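Local coordinates for protein group 3 allergen SMIPP-S YvT004A06 (Sarcoptes scabiei type hominis, PDB 3H7T) that belongs to the chymotrypsin-like serine protease family but is described as an inactivated paralogue, so it probably lacks the peptide-cleaving activity of its relatives, at residues M82-A87 with Y164-V169. Numbering follows the deposited sequence.
Sequences MQNNYA and YIYDGV. With ZN (zinc ion), chain C.
Tyr166 reaches across to the 82-87 loop and sets its phenol oxygen against the backbone of Asn84, whose N donates to OH at 2.7 Å along a nearly straight N-H...O path (166°). Tyrosine suits the place, offering a flat ring with a hydroxyl at its far end. In Tyr166, CG lies between the backbone N and the carbonyl carbon (chi1 71°), which starts the ring back over its own type I turn: Val169 N lies over the centre of one face and Gly168 C nearer the rim. Gly168, having no side chain, lets Tyr166 CE1 come close, while Asp167 of this turn binds a zinc ion through OD1. Over the opposite face sits Gln83 CG, 4.0 Å from the centroid, in a CH-pi contact; glutamine's aliphatic stem covers the ring while its amide lies farther out, its plane tilted 31°. The Asn84 amide stands almost perpendicular to the ring and has outside partners, OD1 hydrogen-bonding with Tyr220 OH and ND2 with Arg76 O. A water at the ring edge, 2.6 Å from Tyr166 OH, donates to Met82 O and accepts from Asn85 N. Met82 crosses Tyr164 obliquely, CG 4.0 Å from CE1; its flexible thioether brings SD within 5.1 Å of that ring's centroid, a Met-aromatic contact. The contact joins the loops leading to strand 87-91 of the closed barrel and strand 169-172 of the other sheet, bridging the two halves of the trypsin-like fold. Bonded to Asn84 N, the water and Tyr220 OH, the hydroxyl has its polar needs met in this partly buried seam, while one ring face takes the Gln83 stem and the other packs on turn backbone.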
loop_
_atom_site.group_PDB
_atom_site.type_symbol
_atom_site.label_atom_id
_atom_site.label_comp_id
_atom_site.label_asym_id
_atom_site.label_seq_id
_atom_site.Cartn_x
_atom_site.Cartn_y
_atom_site.Cartn_z
ATOM N N MET A 82 10.587 7.098 7.567
ATOM C CA MET A 82 9.669 6.506 6.589
ATOM C C MET A 82 8.796 7.559 5.889
ATOM O O MET A 82 7.695 7.262 5.407
ATOM C CB MET A 82 8.846 5.376 7.212
ATOM C CG MET A 82 9.733 4.253 7.782
ATOM S SD MET A 82 8.843 2.732 8.138
ATOM C CE MET A 82 8.524 2.136 6.485
ATOM N N GLN A 83 9.315 8.783 5.823
ATOM C CA GLN A 83 8.638 9.891 5.143
ATOM C C GLN A 83 8.571 9.626 3.657
ATOM O O GLN A 83 9.524 9.099 3.073
ATOM C CB GLN A 83 9.411 11.193 5.349
ATOM C CG GLN A 83 8.989 12.016 6.540
ATOM C CD GLN A 83 9.668 13.376 6.563
ATOM O OE1 GLN A 83 9.800 13.987 7.620
ATOM N NE2 GLN A 83 10.091 13.862 5.392
ATOM N N ASN A 84 7.456 10.020 3.044
ATOM C CA ASN A 84 7.275 9.907 1.593
ATOM C C ASN A 84 7.421 8.458 1.133
ATOM O O ASN A 84 8.045 8.176 0.111
ATOM C CB ASN A 84 8.273 10.806 0.852
ATOM C CG ASN A 84 8.425 12.175 1.499
ATOM O OD1 ASN A 84 7.439 12.823 1.862
ATOM N ND2 ASN A 84 9.669 12.611 1.666
ATOM N N ASN A 85 6.822 7.550 1.903
ATOM C CA ASN A 85 6.956 6.116 1.682
ATOM C C ASN A 85 6.019 5.618 0.571
ATOM O O ASN A 85 5.055 4.893 0.824
ATOM C CB ASN A 85 6.717 5.388 3.014
ATOM C CG ASN A 85 6.915 3.884 2.928
ATOM O OD1 ASN A 85 7.457 3.355 1.956
ATOM N ND2 ASN A 85 6.462 3.184 3.963
ATOM N N TYR A 86 6.306 6.033 -0.661
ATOM C CA TYR A 86 5.609 5.503 -1.832
ATOM C C TYR A 86 6.569 5.327 -3.004
ATOM O O TYR A 86 7.604 6.004 -3.092
ATOM C CB TYR A 86 4.425 6.393 -2.223
ATOM C CG TYR A 86 4.836 7.775 -2.705
ATOM C CD1 TYR A 86 4.861 8.078 -4.063
ATOM C CD2 TYR A 86 5.200 8.771 -1.801
ATOM C CE1 TYR A 86 5.242 9.343 -4.513
ATOM C CE2 TYR A 86 5.589 10.034 -2.238
ATOM C CZ TYR A 86 5.601 10.313 -3.596
ATOM O OH TYR A 86 5.979 11.558 -4.041
ATOM N N ALA A 87 6.240 4.389 -3.887
ATOM C CA ALA A 87 6.976 4.251 -5.141
ATOM C C ALA A 87 6.029 3.963 -6.281
ATOM O O ALA A 87 4.995 3.319 -6.097
ATOM C CB ALA A 87 8.030 3.168 -5.042
ATOM N N TYR A 164 7.179 8.759 13.013
ATOM C CA TYR A 164 6.521 8.105 11.876
ATOM C C TYR A 164 5.201 8.758 11.476
ATOM O O TYR A 164 4.689 8.491 10.381
ATOM C CB TYR A 164 6.287 6.612 12.155
ATOM C CG TYR A 164 7.560 5.826 12.404
ATOM C CD1 TYR A 164 8.595 5.820 11.465
ATOM C CD2 TYR A 164 7.728 5.095 13.576
ATOM C CE1 TYR A 164 9.768 5.102 11.692
ATOM C CE2 TYR A 164 8.899 4.366 13.812
ATOM C CZ TYR A 164 9.912 4.380 12.867
ATOM O OH TYR A 164 11.069 3.670 13.091
ATOM N N ILE A 165 4.657 9.606 12.351
ATOM C CA ILE A 165 3.343 10.232 12.121
ATOM C C ILE A 165 3.504 11.702 11.720
ATOM O O ILE A 165 4.026 12.526 12.485
ATOM C CB ILE A 165 2.411 10.110 13.369
ATOM C CG1 ILE A 165 2.484 8.692 14.000
ATOM C CG2 ILE A 165 0.972 10.544 13.039
ATOM C CD1 ILE A 165 1.945 7.570 13.116
ATOM N N TYR A 166 3.038 12.024 10.520
ATOM C CA TYR A 166 3.183 13.380 9.969
ATOM C C TYR A 166 2.031 13.602 8.977
ATOM O O TYR A 166 1.230 12.693 8.761
ATOM C CB TYR A 166 4.583 13.545 9.342
ATOM C CG TYR A 166 4.795 12.770 8.066
ATOM C CD1 TYR A 166 4.875 13.433 6.843
ATOM C CD2 TYR A 166 4.897 11.375 8.069
ATOM C CE1 TYR A 166 5.055 12.735 5.668
ATOM C CE2 TYR A 166 5.082 10.669 6.893
ATOM C CZ TYR A 166 5.152 11.355 5.696
ATOM O OH TYR A 166 5.314 10.679 4.512
ATOM N N ASP A 167 1.924 14.784 8.376
ATOM C CA ASP A 167 0.756 15.095 7.537
ATOM C C ASP A 167 0.620 14.204 6.300
ATOM O O ASP A 167 -0.475 14.071 5.739
ATOM C CB ASP A 167 0.738 16.569 7.111
ATOM C CG ASP A 167 0.617 17.528 8.286
ATOM O OD1 ASP A 167 0.049 17.170 9.347
ATOM O OD2 ASP A 167 1.085 18.674 8.134
ATOM N N GLY A 168 1.728 13.605 5.867
ATOM C CA GLY A 168 1.726 12.762 4.671
ATOM C C GLY A 168 1.277 11.323 4.924
ATOM O O GLY A 168 1.309 10.487 4.011
ATOM N N VAL A 169 0.893 11.028 6.166
ATOM C CA VAL A 169 0.228 9.763 6.492
ATOM C C VAL A 169 -1.075 9.984 7.232
ATOM O O VAL A 169 -1.294 11.049 7.818
ATOM C CB VAL A 169 1.134 8.773 7.313
ATOM C CG1 VAL A 169 2.367 8.359 6.502
ATOM C CG2 VAL A 169 1.518 9.337 8.687
HETATM ZN ZN ZN C . 0.702 18.094 10.968
HETATM O O HOH W 1 5.389 8.063 4.433
#